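Local atomic coordinates of phosphatidylinositol phosphate phosphatase (Schizosaccharomyces pombe, PDB entry 1I9Y), a protein that hydrolyses the 5-phosphate of soluble and lipid inositol phosphates, here through its isolated catalytic domain, and thereby controls cellular phosphoinositide levels in membrane trafficking and signalling. Residues E233-N238 and P279-R284; E21-K26 and L54-V59; N33-S38 and Y302-R307. All coordinates share one frame; numbering follows the deposited sequence.

Interaction 1 (E233-N238 and P279-R284); sequences EYDQLN and PAWTDR
The N-terminal end of helix 236-242 is pinned to the start of strand 283-288 by a two-pronged salt bridge, in which Arg284 meets the N-cap residue Asp235 end-on. Arg284 NH1 lies 2.7 Å from Asp235 OD2, and Arg284 NH2 lies 2.8 Å from Asp235 OD1, approaching on the syn side but tilted out of the carboxylate plane. The fit is not flat: the carboxylate and guanidinium planes are turned 46° apart, so NH1 reaches OD2 from above the carboxylate plane although OD2 sits in the plane of the guanidinium. From the opposite carboxylate face, Asn238 N gives the capping bond to the same OD2 at 2.8 Å. With CG anti to the backbone N (chi1 172°), the Asp235 carboxylate faces the arginine and caps the helix at once. Pro279 to Arg284 spell PAWTDR, part of a signature sequence of inositol polyphosphate 5-phosphatases, and the motif also binds itself: Arg284 NH2 donates to Trp281 O at 2.9 Å, on a carbonyl lone pair. Bends at chi2 and chi3 bring the arginine chain round to both acceptors. Leu237 covers one guanidinium face, its CD2 standing 3.6 Å above the centre of the plane, while Glu252 pairs with Arg284 NE. Trp281 turns the edge of its indole to Asp235 OD1, CE3 being 4.2 Å away, and its NE1 is held by Phe257 O. A water joins the same pair of residues, donating to Asp235 OD1 and accepting from Trp281 N at 2.6 Å.

Interaction 2 (E21-K26 and L54-V59); sequences EHKNVK and LADIYV
The carboxylate of Asp56 is used at both oxygens: OD2 takes the backbone N-H of Lys26 on its anti lone pair, away from the other oxygen, while OD1 turns to a water and to Lys120, its salt-bridge partner on the neighbouring strand 113-120. The bond from Lys26 N to Asp56 OD2 is short and nearly straight, 2.8 Å with an angle of 168° at the hydrogen. It lies where strand 57-63 begins beside its parallel neighbour, strand 20-33, the two strands of a beta-alpha-beta unit that runs through helix 44-47. Here the incoming chain still runs across the strand, the short segments lying 107° apart. Lys26 O bridges this change of direction by accepting twice, from Asp56 N at 2.8 Å and from Ile57 N at 3.1 Å. The Ile57 bond runs nearly along the C=O axis, whereas Asp56 N comes in tilted from the carbonyl plane. Lys26 is thus gripped at both its N and its O, the N by a side chain standing in for a backbone acceptor. Asp56 CG lies beside its own backbone N (chi1 -66°), which brings the carboxylate alongside the edge of strand 20-33, where OD2 also lies against Val25 CA. Next to this polar junction Val25 and Ile57 cross obliquely, Val25 CG1 touching Ile57 CD1 at 3.8 Å, and both pack on Tyr155 of the second sheet. The positive end of Lys23 stays 4.4 Å from Asp56 OD2, NZ being too far for a salt bridge but near enough probably to stabilise the carboxylate's charge. A water completes the link, accepting from Lys23 NZ at 2.9 Å and donating to Asp56 OD1.

Interaction 3 (N33-S38 and Y302-R307); sequences NLNGCS and YYSDHR
Two loops at one end of the sheet meet in the region that forms the active site in DNase I-like phosphatases and nucleases, with Asn33 laid flat over the ring of His306. Asn33 CB stands 3.5 Å from the ring centroid, almost on the ring normal, a CH-pi contact; the amide beyond it runs parallel to the imidazole, the planes only 7° apart. CG is anti to the backbone N (chi1 177°), which carries the amide out across the histidine, and ND2 continues to Asp207 and Glu64. His306 belongs to the SDHR sequence, the counterpart of the SDH motif of this superfamily, consistent with a place in the catalytic centre. Its ring is fixed at the edge, where ND1 donates to Asp305 OD1 at 3.1 Å; the carboxylate is met from above its plane. Replacing His306 with an alanine would probably leave Asp305 OD1 without the ring N-H and the Asn33 amide without its stacking surface, held by its polar bonds alone. Ser304 ties the loops together: OG donates to Asn33 O at 2.7 Å and accepts from His306 N, an ST turn. Within 33-38 an Asx turn, Asn35 N to Asn33 OD1, leads into the type I' beta turn from Leu34 to Cys37. Asn35 stacks its amide on the Asp305 carboxylate, with CB 3.5 Å from Asp305 OD1, and its own OD1 is held by Gln67. Farther along, Cys37 SG packs against Tyr303 CB at 3.8 Å. A water links the loops, accepting from Asn35 ND2 at 2.9 Å and donating to Tyr303 O at 2.8 Å.

Overall arrangement
Interactions 1 and 3 adjoin, with centres 18 Å apart: the PAWTDR loop of interaction 1 touches the histidine of interaction 3, Thr282 OG1 lying 3.3 Å from His306 CD2. Interaction 3 lies at the end of the sandwich where the active site of this family is expected, and the PAWTDR loop reaches it through Thr282; Asp207, which binds Asn33 and touches Thr282, joins the two. Interaction 2 lies farther back on strand 20-33, about 28 Å from interaction 3 and 29 Å from interaction 1 between centres, across the chain's centre from the latter. That strand nevertheless links interactions 2 and 3, since it runs from 21-26 up to Asn33. Along the sequence interaction 1 is nested within the loop closed by interaction 3.

Interaction 1 (E233-N238 and P279-R284)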
loop_
_atom_site.group_PDB
_atom_site.type_symbol
_atom_site.label_atom_id
_atom_site.label_comp_id
_atom_site.label_asym_id
_atom_site.label_seq_id
_atom_site.Cartn_x
_atom_site.Cartn_y
_atom_site.Cartn_z
ATOM N N GLU A 233 -12.429 8.779 17.314
ATOM C CA GLU A 233 -13.878 8.881 17.086
ATOM C C GLU A 233 -14.178 10.075 16.216
ATOM O O GLU A 233 -15.246 10.139 15.585
ATOM C CB GLU A 233 -14.663 9.071 18.396
ATOM C CG GLU A 233 -14.464 8.004 19.490
ATOM C CD GLU A 233 -15.166 8.450 20.826
ATOM O OE1 GLU A 233 -15.941 9.448 20.796
ATOM O OE2 GLU A 233 -14.964 7.822 21.894
ATOM N N TYR A 234 -13.252 11.029 16.157
ATOM C CA TYR A 234 -13.486 12.187 15.336
ATOM C C TYR A 234 -12.714 12.190 14.034
ATOM O O TYR A 234 -12.733 13.190 13.281
ATOM C CB TYR A 234 -13.166 13.421 16.142
ATOM C CG TYR A 234 -14.241 13.596 17.208
ATOM C CD1 TYR A 234 -14.144 12.987 18.441
ATOM C CD2 TYR A 234 -15.381 14.317 16.919
ATOM C CE1 TYR A 234 -15.195 13.108 19.405
ATOM C CE2 TYR A 234 -16.401 14.435 17.823
ATOM C CZ TYR A 234 -16.309 13.844 19.058
ATOM O OH TYR A 234 -17.358 14.063 19.896
ATOM N N ASP A 235 -12.051 11.066 13.773
ATOM C CA ASP A 235 -11.249 10.953 12.551
ATOM C C ASP A 235 -12.149 10.851 11.329
ATOM O O ASP A 235 -13.042 9.963 11.256
ATOM C CB ASP A 235 -10.329 9.736 12.633
ATOM C CG ASP A 235 -9.615 9.462 11.305
ATOM O OD1 ASP A 235 -8.793 10.302 10.884
ATOM O OD2 ASP A 235 -9.892 8.414 10.676
ATOM N N GLN A 236 -11.941 11.753 10.371
ATOM C CA GLN A 236 -12.771 11.692 9.152
ATOM C C GLN A 236 -12.623 10.416 8.315
ATOM O O GLN A 236 -13.609 9.925 7.770
ATOM C CB GLN A 236 -12.496 12.881 8.246
ATOM C CG GLN A 236 -12.982 14.209 8.844
ATOM C CD GLN A 236 -12.339 15.337 8.114
ATOM O OE1 GLN A 236 -11.460 15.111 7.244
ATOM N NE2 GLN A 236 -12.729 16.562 8.445
ATOM N N LEU A 237 -11.407 9.892 8.136
ATOM C CA LEU A 237 -11.293 8.685 7.330
ATOM C C LEU A 237 -12.113 7.503 7.904
ATOM O O LEU A 237 -12.818 6.798 7.131
ATOM C CB LEU A 237 -9.832 8.248 7.175
ATOM C CG LEU A 237 -9.695 6.997 6.286
ATOM C CD1 LEU A 237 -10.342 7.257 4.854
ATOM C CD2 LEU A 237 -8.198 6.650 6.109
ATOM N N ASN A 238 -11.958 7.243 9.220
ATOM C CA ASN A 238 -12.700 6.179 9.914
ATOM C C ASN A 238 -14.217 6.377 9.666
ATOM O O ASN A 238 -14.935 5.443 9.320
ATOM C CB ASN A 238 -12.443 6.224 11.430
ATOM C CG ASN A 238 -13.273 5.185 12.192
ATOM O OD1 ASN A 238 -13.166 3.975 11.963
ATOM N ND2 ASN A 238 -14.117 5.660 13.078
ATOM N N PRO A 279 -4.055 19.036 14.587
ATOM C CA PRO A 279 -3.363 17.775 14.317
ATOM C C PRO A 279 -4.340 16.803 13.667
ATOM O O PRO A 279 -5.558 16.907 13.885
ATOM C CB PRO A 279 -2.933 17.288 15.703
ATOM C CG PRO A 279 -2.597 18.600 16.389
ATOM C CD PRO A 279 -3.802 19.498 15.968
ATOM N N ALA A 280 -3.792 15.848 12.914
ATOM C CA ALA A 280 -4.587 14.868 12.204
ATOM C C ALA A 280 -3.777 13.640 11.796
ATOM O O ALA A 280 -2.543 13.735 11.648
ATOM C CB ALA A 280 -5.165 15.542 10.896
ATOM N N TRP A 281 -4.477 12.507 11.616
ATOM C CA TRP A 281 -3.851 11.326 11.067
ATOM C C TRP A 281 -4.049 11.398 9.530
ATOM O O TRP A 281 -4.832 10.653 8.915
ATOM C CB TRP A 281 -4.452 10.026 11.599
ATOM C CG TRP A 281 -4.032 9.728 13.015
ATOM C CD1 TRP A 281 -2.807 9.309 13.476
ATOM C CD2 TRP A 281 -4.906 9.722 14.121
ATOM N NE1 TRP A 281 -2.889 9.015 14.860
ATOM C CE2 TRP A 281 -4.166 9.267 15.256
ATOM C CE3 TRP A 281 -6.261 10.061 14.272
ATOM C CZ2 TRP A 281 -4.762 9.138 16.513
ATOM C CZ3 TRP A 281 -6.838 9.927 15.533
ATOM C CH2 TRP A 281 -6.086 9.472 16.626
ATOM N N THR A 282 -3.307 12.296 8.904
ATOM C CA THR A 282 -3.393 12.488 7.437
ATOM C C THR A 282 -2.781 11.327 6.686
ATOM O O THR A 282 -3.194 11.005 5.584
ATOM C CB THR A 282 -2.577 13.733 7.035
ATOM O OG1 THR A 282 -1.327 13.659 7.730
ATOM C CG2 THR A 282 -3.253 15.003 7.481
ATOM N N ASP A 283 -1.768 10.716 7.294
ATOM C CA ASP A 283 -1.022 9.631 6.666
ATOM C C ASP A 283 -1.520 8.229 7.035
ATOM O O ASP A 283 -1.554 7.852 8.202
ATOM C CB ASP A 283 0.434 9.800 7.073
ATOM C CG ASP A 283 0.884 11.204 6.776
ATOM O OD1 ASP A 283 1.054 11.449 5.573
ATOM O OD2 ASP A 283 0.950 12.085 7.685
ATOM N N ARG A 284 -1.864 7.462 6.023
ATOM C CA ARG A 284 -2.418 6.153 6.276
ATOM C C ARG A 284 -2.137 5.035 5.330
ATOM O O ARG A 284 -1.792 5.248 4.149
ATOM C CB ARG A 284 -3.905 6.344 6.465
ATOM C CG ARG A 284 -3.920 6.638 7.970
ATOM C CD ARG A 284 -4.796 7.591 8.413
ATOM N NE ARG A 284 -5.854 6.819 9.016
ATOM C CZ ARG A 284 -6.944 7.407 9.451
ATOM N NH1 ARG A 284 -7.910 6.677 9.983
ATOM N NH2 ARG A 284 -7.005 8.723 9.337
HETATM O O HOH W 1 -7.009 12.509 10.928
#

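Interaction 2 (E21-K26 and L54-V59)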
loop_
_atom_site.group_PDB
_atom_site.type_symbol
_atom_site.label_atom_id
_atom_site.label_comp_id
_atom_site.label_asym_id
_atom_site.label_seq_id
_atom_site.Cartn_x
_atom_site.Cartn_y
_atom_site.Cartn_z
ATOM N N GLU A 21 2.330 -24.591 -4.778
ATOM C CA GLU A 21 3.276 -24.426 -3.685
ATOM C C GLU A 21 2.923 -23.053 -3.088
ATOM O O GLU A 21 2.620 -22.103 -3.838
ATOM C CB GLU A 21 4.715 -24.401 -4.191
ATOM C CG GLU A 21 4.959 -25.298 -5.383
ATOM C CD GLU A 21 6.320 -25.067 -6.026
ATOM O OE1 GLU A 21 6.422 -25.237 -7.267
ATOM O OE2 GLU A 21 7.283 -24.720 -5.297
ATOM N N HIS A 22 2.945 -22.961 -1.757
ATOM C CA HIS A 22 2.637 -21.716 -1.067
ATOM C C HIS A 22 3.839 -21.204 -0.320
ATOM O O HIS A 22 4.559 -21.976 0.312
ATOM C CB HIS A 22 1.496 -21.887 -0.081
ATOM C CG HIS A 22 0.173 -22.097 -0.740
ATOM N ND1 HIS A 22 -0.171 -23.277 -1.360
ATOM C CD2 HIS A 22 -0.874 -21.257 -0.916
ATOM C CE1 HIS A 22 -1.374 -23.158 -1.895
ATOM N NE2 HIS A 22 -1.821 -21.943 -1.640
ATOM N N LYS A 23 4.055 -19.897 -0.415
ATOM C CA LYS A 23 5.160 -19.235 0.252
ATOM C C LYS A 23 4.680 -17.883 0.864
ATOM O O LYS A 23 3.774 -17.230 0.347
ATOM C CB LYS A 23 6.291 -19.036 -0.779
ATOM C CG LYS A 23 7.153 -17.776 -0.616
ATOM C CD LYS A 23 8.453 -17.822 -1.441
ATOM C CE LYS A 23 9.247 -16.465 -1.397
ATOM N NZ LYS A 23 9.884 -16.080 -0.073
ATOM N N ASN A 24 5.257 -17.487 1.986
ATOM C CA ASN A 24 4.895 -16.215 2.588
ATOM C C ASN A 24 5.947 -15.195 2.141
ATOM O O ASN A 24 7.129 -15.488 2.168
ATOM C CB ASN A 24 4.911 -16.328 4.107
ATOM C CG ASN A 24 3.552 -16.078 4.721
ATOM O OD1 ASN A 24 2.498 -16.374 4.111
ATOM N ND2 ASN A 24 3.555 -15.538 5.955
ATOM N N VAL A 25 5.515 -14.006 1.722
ATOM C CA VAL A 25 6.450 -12.950 1.295
ATOM C C VAL A 25 6.275 -11.763 2.254
ATOM O O VAL A 25 5.138 -11.328 2.522
ATOM C CB VAL A 25 6.149 -12.501 -0.184
ATOM C CG1 VAL A 25 6.835 -11.173 -0.497
ATOM C CG2 VAL A 25 6.628 -13.611 -1.177
ATOM N N LYS A 26 7.390 -11.261 2.783
ATOM C CA LYS A 26 7.356 -10.130 3.698
ATOM C C LYS A 26 7.367 -8.824 2.940
ATOM O O LYS A 26 8.278 -8.558 2.141
ATOM C CB LYS A 26 8.557 -10.151 4.662
ATOM C CG LYS A 26 8.482 -11.267 5.713
ATOM C CD LYS A 26 9.906 -11.685 6.193
ATOM C CE LYS A 26 9.865 -12.481 7.516
ATOM N NZ LYS A 26 11.200 -13.008 8.030
ATOM N N LEU A 54 14.825 -8.174 7.262
ATOM C CA LEU A 54 14.578 -7.272 6.159
ATOM C C LEU A 54 13.431 -7.878 5.363
ATOM O O LEU A 54 13.286 -9.098 5.256
ATOM C CB LEU A 54 15.824 -7.158 5.276
ATOM C CG LEU A 54 16.982 -6.480 6.010
ATOM C CD1 LEU A 54 18.221 -6.545 5.149
ATOM C CD2 LEU A 54 16.620 -5.044 6.328
ATOM N N ALA A 55 12.614 -7.017 4.796
ATOM C CA ALA A 55 11.489 -7.491 4.035
ATOM C C ALA A 55 11.921 -7.958 2.655
ATOM O O ALA A 55 13.011 -7.624 2.167
ATOM C CB ALA A 55 10.444 -6.359 3.906
ATOM N N ASP A 56 11.051 -8.706 2.009
ATOM C CA ASP A 56 11.337 -9.169 0.647
ATOM C C ASP A 56 11.082 -8.050 -0.347
ATOM O O ASP A 56 11.812 -7.875 -1.305
ATOM C CB ASP A 56 10.436 -10.357 0.327
ATOM C CG ASP A 56 10.785 -11.576 1.202
ATOM O OD1 ASP A 56 11.951 -11.967 1.203
ATOM O OD2 ASP A 56 9.917 -12.114 1.887
ATOM N N ILE A 57 10.029 -7.288 -0.077
ATOM C CA ILE A 57 9.639 -6.222 -0.951
ATOM C C ILE A 57 9.422 -4.968 -0.121
ATOM O O ILE A 57 8.762 -5.055 0.934
ATOM C CB ILE A 57 8.317 -6.593 -1.688
ATOM C CG1 ILE A 57 8.503 -7.887 -2.472
ATOM C CG2 ILE A 57 7.889 -5.428 -2.624
ATOM C CD1 ILE A 57 7.208 -8.409 -3.100
ATOM N N TYR A 58 10.021 -3.836 -0.546
ATOM C CA TYR A 58 9.790 -2.557 0.107
ATOM C C TYR A 58 8.984 -1.709 -0.856
ATOM O O TYR A 58 9.389 -1.505 -2.004
ATOM C CB TYR A 58 11.078 -1.808 0.444
ATOM C CG TYR A 58 11.759 -2.368 1.659
ATOM C CD1 TYR A 58 12.509 -3.516 1.557
ATOM C CD2 TYR A 58 11.598 -1.775 2.916
ATOM C CE1 TYR A 58 13.072 -4.090 2.666
ATOM C CE2 TYR A 58 12.183 -2.334 4.051
ATOM C CZ TYR A 58 12.904 -3.495 3.917
ATOM O OH TYR A 58 13.428 -4.167 4.998
ATOM N N VAL A 59 7.866 -1.178 -0.391
ATOM C CA VAL A 59 7.036 -0.368 -1.260
ATOM C C VAL A 59 7.059 0.996 -0.565
ATOM O O VAL A 59 6.538 1.143 0.529
ATOM C CB VAL A 59 5.584 -0.965 -1.307
ATOM C CG1 VAL A 59 4.620 -0.006 -2.062
ATOM C CG2 VAL A 59 5.630 -2.375 -1.997
HETATM O O HOH W 2 12.439 -14.707 -0.267
#

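Interaction 3 (N33-S38 and Y302-R307)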
loop_
_atom_site.group_PDB
_atom_site.type_symbol
_atom_site.label_atom_id
_atom_site.label_comp_id
_atom_site.label_asym_id
_atom_site.label_seq_id
_atom_site.Cartn_x
_atom_site.Cartn_y
_atom_site.Cartn_z
ATOM N N ASN A 33 5.079 12.205 3.610
ATOM C CA ASN A 33 4.801 13.454 2.942
ATOM C C ASN A 33 6.032 14.244 3.389
ATOM O O ASN A 33 6.172 14.594 4.575
ATOM C CB ASN A 33 3.559 14.189 3.484
ATOM C CG ASN A 33 3.355 15.528 2.803
ATOM O OD1 ASN A 33 4.265 16.306 2.709
ATOM N ND2 ASN A 33 2.140 15.806 2.344
ATOM N N LEU A 34 6.900 14.514 2.424
ATOM C CA LEU A 34 8.178 15.201 2.643
ATOM C C LEU A 34 8.155 16.659 2.878
ATOM O O LEU A 34 9.158 17.184 3.381
ATOM C CB LEU A 34 9.092 14.972 1.424
ATOM C CG LEU A 34 9.216 13.495 1.150
ATOM C CD1 LEU A 34 9.795 13.346 -0.262
ATOM C CD2 LEU A 34 10.113 12.786 2.219
ATOM N N ASN A 35 7.062 17.337 2.496
ATOM C CA ASN A 35 7.001 18.789 2.595
ATOM C C ASN A 35 8.149 19.417 1.745
ATOM O O ASN A 35 8.641 20.501 2.073
ATOM C CB ASN A 35 7.146 19.259 4.056
ATOM C CG ASN A 35 6.809 20.734 4.220
ATOM O OD1 ASN A 35 5.900 21.270 3.527
ATOM N ND2 ASN A 35 7.530 21.412 5.153
ATOM N N GLY A 36 8.594 18.685 0.724
ATOM C CA GLY A 36 9.639 19.169 -0.147
ATOM C C GLY A 36 11.031 19.035 0.438
ATOM O O GLY A 36 11.957 19.558 -0.144
ATOM N N CYS A 37 11.201 18.353 1.567
ATOM C CA CYS A 37 12.553 18.258 2.160
ATOM C C CYS A 37 13.527 17.509 1.273
ATOM O O CYS A 37 13.152 16.713 0.401
ATOM C CB CYS A 37 12.535 17.579 3.542
ATOM S SG CYS A 37 12.145 15.795 3.494
ATOM N N SER A 38 14.811 17.696 1.551
ATOM C CA SER A 38 15.808 17.065 0.713
ATOM C C SER A 38 15.967 15.598 0.949
ATOM O O SER A 38 15.860 15.107 2.057
ATOM C CB SER A 38 17.179 17.725 0.916
ATOM O OG SER A 38 17.092 19.134 0.861
ATOM N N TYR A 302 12.145 14.010 11.536
ATOM C CA TYR A 302 11.729 15.408 11.727
ATOM C C TYR A 302 11.995 16.377 10.588
ATOM O O TYR A 302 11.938 17.605 10.791
ATOM C CB TYR A 302 12.452 15.952 12.980
ATOM C CG TYR A 302 12.104 15.206 14.248
ATOM C CD1 TYR A 302 12.767 14.027 14.614
ATOM C CD2 TYR A 302 11.123 15.717 15.105
ATOM C CE1 TYR A 302 12.452 13.370 15.829
ATOM C CE2 TYR A 302 10.797 15.094 16.298
ATOM C CZ TYR A 302 11.447 13.918 16.673
ATOM O OH TYR A 302 11.070 13.274 17.845
ATOM N N TYR A 303 12.295 15.838 9.404
ATOM C CA TYR A 303 12.591 16.650 8.230
ATOM C C TYR A 303 11.366 17.363 7.670
ATOM O O TYR A 303 11.476 18.323 6.945
ATOM C CB TYR A 303 13.133 15.752 7.130
ATOM C CG TYR A 303 14.192 14.819 7.625
ATOM C CD1 TYR A 303 14.190 13.503 7.247
ATOM C CD2 TYR A 303 15.261 15.297 8.439
ATOM C CE1 TYR A 303 15.204 12.632 7.637
ATOM C CE2 TYR A 303 16.292 14.444 8.834
ATOM C CZ TYR A 303 16.250 13.116 8.425
ATOM O OH TYR A 303 17.234 12.242 8.781
ATOM N N SER A 304 10.198 16.860 8.010
ATOM C CA SER A 304 8.976 17.388 7.450
ATOM C C SER A 304 7.945 17.833 8.495
ATOM O O SER A 304 8.177 17.692 9.713
ATOM C CB SER A 304 8.398 16.275 6.560
ATOM O OG SER A 304 7.158 16.672 6.003
ATOM N N ASP A 305 6.839 18.426 8.037
ATOM C CA ASP A 305 5.804 18.784 8.992
ATOM C C ASP A 305 4.902 17.533 9.211
ATOM O O ASP A 305 3.978 17.582 9.952
ATOM C CB ASP A 305 4.990 20.020 8.566
ATOM C CG ASP A 305 4.447 19.914 7.162
ATOM O OD1 ASP A 305 4.616 18.885 6.488
ATOM O OD2 ASP A 305 3.847 20.893 6.732
ATOM N N HIS A 306 5.240 16.408 8.590
ATOM C CA HIS A 306 4.537 15.139 8.810
ATOM C C HIS A 306 5.560 14.163 9.285
ATOM O O HIS A 306 6.747 14.271 8.903
ATOM C CB HIS A 306 4.070 14.477 7.529
ATOM C CG HIS A 306 2.849 15.057 6.943
ATOM N ND1 HIS A 306 2.821 16.310 6.376
ATOM C CD2 HIS A 306 1.648 14.495 6.677
ATOM C CE1 HIS A 306 1.657 16.497 5.778
ATOM N NE2 HIS A 306 0.931 15.406 5.952
ATOM N N ARG A 307 5.113 13.207 10.081
ATOM C CA ARG A 307 5.979 12.088 10.439
ATOM C C ARG A 307 5.728 11.047 9.402
ATOM O O ARG A 307 4.633 10.970 8.887
ATOM C CB ARG A 307 5.589 11.430 11.764
ATOM C CG ARG A 307 5.845 12.332 12.926
ATOM C CD ARG A 307 7.334 12.255 13.431
ATOM N NE ARG A 307 7.459 13.193 14.551
ATOM C CZ ARG A 307 7.783 14.476 14.396
ATOM N NH1 ARG A 307 8.081 14.971 13.200
ATOM N NH2 ARG A 307 7.596 15.331 15.403
HETATM O O HOH W 3 4.092 11.297 6.244
HETATM O O HOH W 4 3.624 18.742 3.827
HETATM O O HOH W 5 10.142 20.394 5.720
#